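Aminofutalosine deaminase (Helicobacter pylori, PDB 7LKK) deaminates aminofutalosine in the menaquinone pathway, as a metal-dependent hydrolase of the amidohydrolase family, and probably also converts adenosine to inosine. Local coordinates at residues L23-N28 with Q400-F405; S216-H221 with K267-L272; D261-F266 with K285-Q290. All coordinates share one frame; numbering follows the deposited sequence.

Contact 1: L23-N28 with Q400-F405; sequences LVFLCN and QAILQF
In this amidohydrolase-family protein, strand 23-25 belongs to the small beta domain beside the TIM barrel, and helix 401-405 runs across it almost perpendicularly: the short axes pass 10.5 Å apart at 89°. No hydrogen bond links the two segments, so the contact is apolar and aromatic, with Phe25 at its centre. The aliphatic part consists of Leu23 CD1 meeting Ala401 CB at 3.9 Å, and Phe25 CE1 resting on the same methyl. A CH-pi contact follows from Ile402, whose CG1 sits over one face of the Phe25 ring, 4.0 Å from its centroid. The aromatic part is a T-shaped pair in which Phe25 turns its edge to the face of Phe405, the centroids 5.6 Å apart and the planes at 84°. Phe405 CG lies anti to its backbone N (chi1 168°), an orientation that presents the ring to Phe25 and also lets it meet Phe390 edge-to-face. Leu361 of helix 353-364 and Val33 of strand 33-34 touch both Phe25 and Ile402, closing the buried cluster. At the ring tip, Phe25 CZ comes within 3.6 Å of Ala401 O, near the ring plane, while that oxygen accepts the helical bond from Phe405 N.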
loop_
_atom_site.group_PDB
_atom_site.type_symbol
_atom_site.label_atom_id
_atom_site.label_comp_id
_atom_site.label_asym_id
_atom_site.label_seq_id
_atom_site.Cartn_x
_atom_site.Cartn_y
_atom_site.Cartn_z
ATOM N N LEU A 23 15.725 -18.621 8.354
ATOM C CA LEU A 23 15.420 -17.537 9.275
ATOM C C LEU A 23 14.191 -17.923 10.079
ATOM O O LEU A 23 13.212 -18.424 9.515
ATOM C CB LEU A 23 15.180 -16.222 8.525
ATOM C CG LEU A 23 16.383 -15.651 7.771
ATOM C CD1 LEU A 23 15.925 -14.674 6.696
ATOM C CD2 LEU A 23 17.345 -14.979 8.736
ATOM N N VAL A 24 14.248 -17.703 11.388
ATOM C CA VAL A 24 13.131 -17.963 12.287
ATOM C C VAL A 24 12.840 -16.686 13.061
ATOM O O VAL A 24 13.739 -16.121 13.692
ATOM C CB VAL A 24 13.426 -19.126 13.253
ATOM C CG1 VAL A 24 12.267 -19.320 14.221
ATOM C CG2 VAL A 24 13.699 -20.404 12.477
ATOM N N PHE A 25 11.591 -16.230 13.004
ATOM C CA PHE A 25 11.141 -15.069 13.763
ATOM C C PHE A 25 10.449 -15.579 15.021
ATOM O O PHE A 25 9.375 -16.185 14.942
ATOM C CB PHE A 25 10.191 -14.198 12.940
ATOM C CG PHE A 25 10.816 -13.595 11.709
ATOM C CD1 PHE A 25 12.191 -13.599 11.525
ATOM C CD2 PHE A 25 10.018 -13.011 10.735
ATOM C CE1 PHE A 25 12.752 -13.043 10.393
ATOM C CE2 PHE A 25 10.575 -12.454 9.604
ATOM C CZ PHE A 25 11.943 -12.468 9.432
ATOM N N LEU A 26 11.066 -15.342 16.183
ATOM C CA LEU A 26 10.470 -15.802 17.433
ATOM C C LEU A 26 9.241 -14.987 17.807
ATOM O O LEU A 26 8.319 -15.514 18.443
ATOM C CB LEU A 26 11.495 -15.740 18.564
ATOM C CG LEU A 26 12.658 -16.729 18.529
ATOM C CD1 LEU A 26 13.326 -16.780 19.891
ATOM C CD2 LEU A 26 12.180 -18.110 18.112
ATOM N N CYS A 27 9.215 -13.710 17.423
ATOM C CA CYS A 27 8.129 -12.793 17.765
ATOM C C CYS A 27 7.925 -12.700 19.275
ATOM O O CYS A 27 6.798 -12.619 19.767
ATOM C CB CYS A 27 6.831 -13.181 17.057
ATOM S SG CYS A 27 6.927 -12.985 15.267
ATOM N N ASN A 28 9.025 -12.734 20.020
ATOM C CA ASN A 28 8.971 -12.203 21.368
ATOM C C ASN A 28 9.051 -10.682 21.295
ATOM O O ASN A 28 9.272 -10.100 20.229
ATOM C CB ASN A 28 10.092 -12.789 22.234
ATOM C CG ASN A 28 11.455 -12.754 21.552
ATOM O OD1 ASN A 28 11.633 -12.118 20.514
ATOM N ND2 ASN A 28 12.423 -13.444 22.142
ATOM N N GLN A 400 17.902 -7.085 7.941
ATOM C CA GLN A 400 16.885 -6.766 6.947
ATOM C C GLN A 400 15.765 -7.797 6.897
ATOM O O GLN A 400 14.780 -7.579 6.181
ATOM C CB GLN A 400 17.518 -6.650 5.554
ATOM C CG GLN A 400 18.444 -5.455 5.366
ATOM C CD GLN A 400 17.697 -4.187 5.013
ATOM O OE1 GLN A 400 16.812 -4.192 4.157
ATOM N NE2 GLN A 400 18.057 -3.088 5.664
ATOM N N ALA A 401 15.889 -8.896 7.648
ATOM C CA ALA A 401 15.017 -10.052 7.459
ATOM C C ALA A 401 13.549 -9.696 7.671
ATOM O O ALA A 401 12.685 -10.085 6.878
ATOM C CB ALA A 401 15.436 -11.180 8.405
ATOM N N ILE A 402 13.246 -8.973 8.752
ATOM C CA ILE A 402 11.854 -8.678 9.081
ATOM C C ILE A 402 11.234 -7.756 8.037
ATOM O O ILE A 402 10.101 -7.974 7.591
ATOM C CB ILE A 402 11.757 -8.081 10.495
ATOM C CG1 ILE A 402 12.017 -9.160 11.548
ATOM C CG2 ILE A 402 10.396 -7.433 10.715
ATOM C CD1 ILE A 402 12.319 -8.608 12.919
ATOM N N LEU A 403 11.958 -6.709 7.637
ATOM C CA LEU A 403 11.423 -5.777 6.648
ATOM C C LEU A 403 11.276 -6.440 5.282
ATOM O O LEU A 403 10.235 -6.306 4.628
ATOM C CB LEU A 403 12.313 -4.539 6.556
ATOM C CG LEU A 403 12.001 -3.572 5.409
ATOM C CD1 LEU A 403 10.575 -3.050 5.503
ATOM C CD2 LEU A 403 12.997 -2.422 5.388
ATOM N N GLN A 404 12.308 -7.164 4.833
ATOM C CA GLN A 404 12.227 -7.838 3.539
ATOM C C GLN A 404 11.114 -8.879 3.530
ATOM O O GLN A 404 10.445 -9.075 2.508
ATOM C CB GLN A 404 13.566 -8.488 3.186
ATOM C CG GLN A 404 14.729 -7.514 3.059
ATOM C CD GLN A 404 14.668 -6.671 1.803
ATOM O OE1 GLN A 404 13.934 -6.981 0.864
ATOM N NE2 GLN A 404 15.446 -5.596 1.780
ATOM N N PHE A 405 10.912 -9.567 4.657
ATOM C CA PHE A 405 9.796 -10.502 4.764
ATOM C C PHE A 405 8.465 -9.790 4.551
ATOM O O PHE A 405 7.630 -10.238 3.757
ATOM C CB PHE A 405 9.816 -11.197 6.126
ATOM C CG PHE A 405 8.552 -11.950 6.436
ATOM C CD1 PHE A 405 8.366 -13.237 5.960
ATOM C CD2 PHE A 405 7.546 -11.368 7.191
ATOM C CE1 PHE A 405 7.202 -13.931 6.237
ATOM C CE2 PHE A 405 6.382 -12.058 7.471
ATOM C CZ PHE A 405 6.211 -13.340 6.993
#

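Contact 2: S216-H221 with K267-L272; sequences SLLSTH and KDTHTL. With FE (Fe (III) ion), chain E; MCF ((8R)-3-(5-S-methyl-5-thio-beta-D-ribofuranosyl)-3,6,7,8-tetrahydroimidazo[4,5-d][1,3]diazepin-8-ol), chain J; EDO (1,2-ethanediol), chain H.
His221 NE2 coordinates the Fe(III) ion at 2.4 Å, and O8 of the bound methylthio-coformycin takes another position on the metal at 2.0 Å; His79, His81 and Asp328 belong to the same site. The inhibitor also lies over one face of the His221 imidazole, with its C5 3.7 Å above the ring plane, over the centre. The other ring nitrogen, ND1, is hydrogen-bonded to His194 O, which fixes the rotation of the imidazole and leaves NE2 for iron.

Behind the ligand, strand 218-221 pairs in parallel with strand 269-272, two neighbouring staves of the TIM barrel. Three backbone bonds set the register: Leu218 N to His270 O, Leu272 N to Leu218 O at 2.8 Å and nearly straight (170°), and Thr220 N to Leu272 O, more bent at 136°. The pairing ends at Thr220 N; His221 follows it directly, its own backbone bonded to His194. Leu218 and Thr271 project to one face, where Leu218 CB lies 3.4 Å from Thr271 OG1; Ser219 and Leu272 project to the other, Ser219 near His79.

Further out, Leu217 CG stands over the His270 ring, 4.0 Å from its centroid, in a CH-pi contact, while His270 NE2 is held by Ala371 O. Thr220 OG1, anti to its backbone N (chi1 -175°), is gripped by Tyr262 OH and Val193 O. A 1,2-ethanediol, probably from the crystallisation liquor, bridges His270 N and Ser216 O.

With ND1 bound to a carbonyl oxygen, His221 is consistent with a neutral imidazole protonated at ND1, whose NE2 lone pair is donated to the ferric ion.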
loop_
_atom_site.group_PDB
_atom_site.type_symbol
_atom_site.label_atom_id
_atom_site.label_comp_id
_atom_site.label_asym_id
_atom_site.label_seq_id
_atom_site.Cartn_x
_atom_site.Cartn_y
_atom_site.Cartn_z
ATOM N N SER A 216 -16.205 -13.229 29.205
ATOM C CA SER A 216 -15.995 -13.009 27.782
ATOM C C SER A 216 -15.116 -11.788 27.543
ATOM O O SER A 216 -15.104 -10.840 28.334
ATOM C CB SER A 216 -17.333 -12.822 27.057
ATOM O OG SER A 216 -18.093 -14.018 27.053
ATOM N N LEU A 217 -14.382 -11.816 26.433
ATOM C CA LEU A 217 -13.640 -10.643 26.004
ATOM C C LEU A 217 -14.599 -9.586 25.461
ATOM O O LEU A 217 -15.750 -9.869 25.119
ATOM C CB LEU A 217 -12.615 -11.009 24.927
ATOM C CG LEU A 217 -11.240 -11.566 25.306
ATOM C CD1 LEU A 217 -11.292 -12.506 26.502
ATOM C CD2 LEU A 217 -10.616 -12.261 24.102
ATOM N N LEU A 218 -14.113 -8.348 25.385
ATOM C CA LEU A 218 -14.896 -7.241 24.858
ATOM C C LEU A 218 -14.114 -6.526 23.765
ATOM O O LEU A 218 -12.882 -6.557 23.735
ATOM C CB LEU A 218 -15.285 -6.239 25.957
ATOM C CG LEU A 218 -16.422 -6.671 26.886
ATOM C CD1 LEU A 218 -16.395 -5.871 28.181
ATOM C CD2 LEU A 218 -17.767 -6.531 26.188
ATOM N N SER A 219 -14.852 -5.884 22.864
ATOM C CA SER A 219 -14.265 -5.118 21.777
ATOM C C SER A 219 -15.192 -3.952 21.474
ATOM O O SER A 219 -16.401 -4.031 21.704
ATOM C CB SER A 219 -14.043 -5.977 20.526
ATOM O OG SER A 219 -13.383 -5.245 19.508
ATOM N N THR A 220 -14.617 -2.864 20.969
ATOM C CA THR A 220 -15.408 -1.681 20.662
ATOM C C THR A 220 -14.642 -0.798 19.687
ATOM O O THR A 220 -13.408 -0.783 19.681
ATOM C CB THR A 220 -15.760 -0.899 21.937
ATOM O OG1 THR A 220 -16.628 0.195 21.611
ATOM C CG2 THR A 220 -14.505 -0.370 22.619
ATOM N N HIS A 221 -15.391 -0.087 18.845
ATOM C CA HIS A 221 -14.832 0.962 18.001
ATOM C C HIS A 221 -14.796 2.260 18.797
ATOM O O HIS A 221 -15.796 2.637 19.417
ATOM C CB HIS A 221 -15.659 1.143 16.728
ATOM C CG HIS A 221 -15.784 -0.101 15.905
ATOM N ND1 HIS A 221 -16.885 -0.928 15.969
ATOM C CD2 HIS A 221 -14.946 -0.659 14.999
ATOM C CE1 HIS A 221 -16.721 -1.941 15.136
ATOM N NE2 HIS A 221 -15.553 -1.801 14.535
ATOM N N LYS A 267 -14.008 -0.192 32.722
ATOM C CA LYS A 267 -13.039 -0.245 33.809
ATOM C C LYS A 267 -12.830 -1.676 34.287
ATOM O O LYS A 267 -13.793 -2.416 34.514
ATOM C CB LYS A 267 -13.509 0.640 34.967
ATOM C CG LYS A 267 -12.645 0.560 36.210
ATOM C CD LYS A 267 -12.880 1.752 37.121
ATOM C CE LYS A 267 -13.295 1.314 38.515
ATOM N NZ LYS A 267 -14.765 1.082 38.606
ATOM N N ASP A 268 -11.563 -2.059 34.437
ATOM C CA ASP A 268 -11.162 -3.385 34.905
ATOM C C ASP A 268 -11.783 -4.492 34.050
ATOM O O ASP A 268 -12.479 -5.383 34.538
ATOM C CB ASP A 268 -11.519 -3.572 36.384
ATOM C CG ASP A 268 -10.894 -2.518 37.276
ATOM O OD1 ASP A 268 -11.635 -1.854 38.028
ATOM O OD2 ASP A 268 -9.657 -2.355 37.231
ATOM N N THR A 269 -11.505 -4.423 32.749
ATOM C CA THR A 269 -11.968 -5.418 31.793
ATOM C C THR A 269 -10.830 -5.759 30.839
ATOM O O THR A 269 -9.784 -5.110 30.827
ATOM C CB THR A 269 -13.185 -4.928 30.991
ATOM O OG1 THR A 269 -12.870 -3.683 30.356
ATOM C CG2 THR A 269 -14.402 -4.747 31.890
ATOM N N HIS A 270 -11.049 -6.804 30.042
ATOM C CA HIS A 270 -10.187 -7.146 28.909
ATOM C C HIS A 270 -10.928 -6.700 27.652
ATOM O O HIS A 270 -11.752 -7.435 27.105
ATOM C CB HIS A 270 -9.879 -8.642 28.902
ATOM C CG HIS A 270 -8.981 -9.079 27.784
ATOM N ND1 HIS A 270 -7.844 -9.831 27.997
ATOM C CD2 HIS A 270 -9.060 -8.892 26.445
ATOM C CE1 HIS A 270 -7.258 -10.079 26.840
ATOM N NE2 HIS A 270 -7.973 -9.516 25.882
ATOM N N THR A 271 -10.630 -5.487 27.185
ATOM C CA THR A 271 -11.382 -4.869 26.098
ATOM C C THR A 271 -10.445 -4.414 24.988
ATOM O O THR A 271 -9.449 -3.733 25.248
ATOM C CB THR A 271 -12.203 -3.675 26.602
ATOM O OG1 THR A 271 -13.142 -4.119 27.588
ATOM C CG2 THR A 271 -12.965 -3.026 25.454
ATOM N N LEU A 272 -10.776 -4.786 23.753
ATOM C CA LEU A 272 -10.077 -4.295 22.574
ATOM C C LEU A 272 -10.689 -2.970 22.135
ATOM O O LEU A 272 -11.908 -2.870 21.957
ATOM C CB LEU A 272 -10.155 -5.307 21.428
ATOM C CG LEU A 272 -9.249 -6.541 21.428
ATOM C CD1 LEU A 272 -9.582 -7.487 22.573
ATOM C CD2 LEU A 272 -9.360 -7.265 20.096
HETATM FE FE FE E . -14.674 -2.862 12.610
HETATM O O8 MCF J . -14.937 -1.010 12.022
HETATM C C8 MCF J . -15.315 -0.712 10.703
HETATM C C7 MCF J . -15.572 0.776 10.487
HETATM N N6 MCF J . -16.090 1.387 11.685
HETATM C C5 MCF J . -17.209 0.777 12.368
HETATM N N4 MCF J . -17.890 -0.451 11.971
HETATM C C10 MCF J . -17.738 -1.397 10.839
HETATM C C9 MCF J . -16.512 -1.558 10.221
HETATM N N1 MCF J . -16.663 -2.459 9.261
HETATM C C2 MCF J . -17.922 -2.891 9.252
HETATM N N3 MCF J . -18.572 -2.245 10.226
HETATM C C1S MCF J . -20.024 -2.459 10.512
HETATM C C2S MCF J . -20.358 -2.552 12.019
HETATM O O2S MCF J . -20.162 -3.820 12.479
HETATM O O4S MCF J . -20.702 -1.452 10.106
HETATM C C4S MCF J . -22.037 -1.412 11.022
HETATM C C3S MCF J . -21.841 -2.199 12.041
HETATM O O3S MCF J . -22.664 -3.451 11.872
HETATM C C5S MCF J . -22.284 0.011 11.490
HETATM S S5S MCF J . -24.066 0.281 11.706
HETATM C C6S MCF J . -24.326 1.723 12.779
HETATM C C1 EDO H . -14.377 -8.466 31.424
HETATM O O1 EDO H . -13.493 -8.418 30.298
HETATM C C2 EDO H . -14.555 -9.912 31.868
HETATM O O2 EDO H . -15.345 -10.612 30.901
#

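Contact 3: D261-F266 with K285-Q290; sequences DYIDMF and KRIKSQ
Helices 261-264 and 285-290 pack with their backbones close, CA atoms 6.1 Å apart at Ile263 and Ile287 and 6.3 Å apart at Asp264 and Gln290. They lie on the outer layer of the TIM barrel, flanking strand 269-275 in sequence. On the buried side the two isoleucines cross at about a right angle: Ile263 CD1 touches Ile287 CG1 at 3.7 Å, and Ile263 CG2 reaches over to the Ile287 CA and the Arg286 CG methylene. Phe222 of strand 218-222 touches both isoleucines, so the pair rests against the barrel wall.

Beside the isoleucines, at partly exposed positions, stands a bidentate salt bridge. Arg286 turns CG anti to its backbone N and bends at chi2, bringing the guanidinium side-on to the carboxylate of Asp264. Its NE donates to Asp264 OD1 at 3.2 Å, and its NH2 donates to Asp264 OD2 at 3.0 Å along a nearly straight path (170°). Both oxygens use their syn lone pairs, and the two flat groups lie 18° from coplanar. Gln290, likewise bent at chi2, packs CG against Asp264 OD1 at 3.5 Å, its amide plane turned 65° from the carboxylate; no hydrogen bond joins the two, OE1 and OD1 both being acceptors.

Two in-plane bonds, one to each oxygen, fix the rotation of both groups; the paired positive charge would probably keep Asp264 ionised and offset part of its charge at this partly exposed position.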
loop_
_atom_site.group_PDB
_atom_site.type_symbol
_atom_site.label_atom_id
_atom_site.label_comp_id
_atom_site.label_asym_id
_atom_site.label_seq_id
_atom_site.Cartn_x
_atom_site.Cartn_y
_atom_site.Cartn_z
ATOM N N ASP A 261 -16.615 9.234 29.993
ATOM C CA ASP A 261 -17.857 8.552 30.345
ATOM C C ASP A 261 -17.966 7.209 29.634
ATOM O O ASP A 261 -18.418 6.219 30.220
ATOM C CB ASP A 261 -19.051 9.442 30.003
ATOM C CG ASP A 261 -20.359 8.907 30.550
ATOM O OD1 ASP A 261 -20.344 8.284 31.632
ATOM O OD2 ASP A 261 -21.403 9.116 29.900
ATOM N N TYR A 262 -17.545 7.156 28.369
ATOM C CA TYR A 262 -17.581 5.902 27.622
ATOM C C TYR A 262 -16.481 4.955 28.085
ATOM O O TYR A 262 -16.732 3.768 28.329
ATOM C CB TYR A 262 -17.454 6.183 26.126
ATOM C CG TYR A 262 -17.716 4.978 25.255
ATOM C CD1 TYR A 262 -19.014 4.567 24.980
ATOM C CD2 TYR A 262 -16.666 4.248 24.709
ATOM C CE1 TYR A 262 -19.261 3.465 24.185
ATOM C CE2 TYR A 262 -16.904 3.143 23.912
ATOM C CZ TYR A 262 -18.203 2.756 23.653
ATOM O OH TYR A 262 -18.446 1.658 22.862
ATOM N N ILE A 263 -15.252 5.466 28.208
ATOM C CA ILE A 263 -14.114 4.629 28.588
ATOM C C ILE A 263 -14.356 3.967 29.939
ATOM O O ILE A 263 -14.084 2.773 30.118
ATOM C CB ILE A 263 -12.821 5.466 28.603
ATOM C CG1 ILE A 263 -12.452 5.924 27.192
ATOM C CG2 ILE A 263 -11.676 4.682 29.246
ATOM C CD1 ILE A 263 -11.465 7.074 27.172
ATOM N N ASP A 264 -14.876 4.728 30.906
ATOM C CA ASP A 264 -15.013 4.221 32.268
ATOM C C ASP A 264 -15.943 3.019 32.363
ATOM O O ASP A 264 -15.821 2.237 33.311
ATOM C CB ASP A 264 -15.503 5.334 33.196
ATOM C CG ASP A 264 -14.464 6.419 33.401
ATOM O OD1 ASP A 264 -13.334 6.270 32.887
ATOM O OD2 ASP A 264 -14.780 7.425 34.072
ATOM N N MET A 265 -16.864 2.852 31.407
ATOM C CA MET A 265 -17.724 1.671 31.405
ATOM C C MET A 265 -16.915 0.382 31.366
ATOM O O MET A 265 -17.347 -0.638 31.916
ATOM C CB MET A 265 -18.679 1.706 30.213
ATOM C CG MET A 265 -19.792 2.730 30.301
ATOM S SD MET A 265 -21.055 2.396 29.058
ATOM C CE MET A 265 -20.052 2.350 27.574
ATOM N N PHE A 266 -15.757 0.401 30.709
ATOM C CA PHE A 266 -14.927 -0.781 30.534
ATOM C C PHE A 266 -13.854 -0.907 31.610
ATOM O O PHE A 266 -12.891 -1.659 31.424
ATOM C CB PHE A 266 -14.285 -0.763 29.143
ATOM C CG PHE A 266 -15.284 -0.690 28.019
ATOM C CD1 PHE A 266 -15.765 -1.847 27.428
ATOM C CD2 PHE A 266 -15.745 0.532 27.562
ATOM C CE1 PHE A 266 -16.687 -1.785 26.400
ATOM C CE2 PHE A 266 -16.669 0.602 26.535
ATOM C CZ PHE A 266 -17.138 -0.558 25.951
ATOM N N LYS A 285 -4.419 7.559 27.801
ATOM C CA LYS A 285 -3.960 7.291 29.160
ATOM C C LYS A 285 -5.117 6.865 30.055
ATOM O O LYS A 285 -4.951 6.003 30.927
ATOM C CB LYS A 285 -3.266 8.528 29.729
ATOM C CG LYS A 285 -1.885 8.784 29.148
ATOM C CD LYS A 285 -1.229 9.979 29.817
ATOM C CE LYS A 285 -0.306 9.536 30.939
ATOM N NZ LYS A 285 0.383 8.257 30.604
ATOM N N ARG A 286 -6.296 7.458 29.851
ATOM C CA ARG A 286 -7.479 7.044 30.597
ATOM C C ARG A 286 -7.843 5.601 30.280
ATOM O O ARG A 286 -8.202 4.831 31.177
ATOM C CB ARG A 286 -8.650 7.973 30.279
ATOM C CG ARG A 286 -9.887 7.732 31.130
ATOM C CD ARG A 286 -9.780 8.446 32.466
ATOM N NE ARG A 286 -11.066 8.519 33.157
ATOM C CZ ARG A 286 -11.316 9.329 34.179
ATOM N NH1 ARG A 286 -10.369 10.140 34.631
ATOM N NH2 ARG A 286 -12.512 9.330 34.755
ATOM N N ILE A 287 -7.765 5.221 29.002
ATOM C CA ILE A 287 -8.022 3.838 28.610
ATOM C C ILE A 287 -7.065 2.902 29.335
ATOM O O ILE A 287 -7.472 1.879 29.900
ATOM C CB ILE A 287 -7.903 3.686 27.083
ATOM C CG1 ILE A 287 -9.082 4.347 26.369
ATOM C CG2 ILE A 287 -7.816 2.227 26.694
ATOM C CD1 ILE A 287 -8.911 4.427 24.867
ATOM N N LYS A 288 -5.776 3.251 29.337
ATOM C CA LYS A 288 -4.764 2.400 29.957
ATOM C C LYS A 288 -5.005 2.245 31.454
ATOM O O LYS A 288 -4.967 1.131 31.987
ATOM C CB LYS A 288 -3.376 2.982 29.690
ATOM C CG LYS A 288 -2.293 2.494 30.638
ATOM C CD LYS A 288 -1.428 1.428 29.991
ATOM C CE LYS A 288 -0.135 1.236 30.768
ATOM N NZ LYS A 288 0.837 0.367 30.052
ATOM N N SER A 289 -5.250 3.357 32.151
ATOM C CA SER A 289 -5.365 3.312 33.605
ATOM C C SER A 289 -6.699 2.736 34.068
ATOM O O SER A 289 -6.751 2.079 35.114
ATOM C CB SER A 289 -5.167 4.710 34.193
ATOM O OG SER A 289 -6.186 5.596 33.766
ATOM N N GLN A 290 -7.779 2.964 33.322
ATOM C CA GLN A 290 -9.099 2.509 33.750
ATOM C C GLN A 290 -9.377 1.062 33.348
ATOM O O GLN A 290 -9.868 0.274 34.162
ATOM C CB GLN A 290 -10.181 3.430 33.178
ATOM C CG GLN A 290 -10.257 4.796 33.843
ATOM C CD GLN A 290 -10.703 4.718 35.293
ATOM O OE1 GLN A 290 -11.897 4.678 35.586
ATOM N NE2 GLN A 290 -9.741 4.700 36.209
#

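In the fold
From the N terminus the chain soon enters strand 23-25, and contact 1 closes its very long loop only when helix 401-408 returns some 370 residues later, joining the small beta domain to the C-terminal part. Contacts 2 and 3 both fall within that span. Contact 2 joins strands 218-222 and 269-275 of the barrel; contact 3 starts inside this loop, at helix 259-264, and ends beyond it, at helix 281-291, so the two cross. Their centres are 10 Å apart, and they meet through a backbone bond from Asp268 N to Gln290 O. Contact 1 lies remote, its centre about 30 Å from that of contact 2 and about 34 Å from that of contact 3.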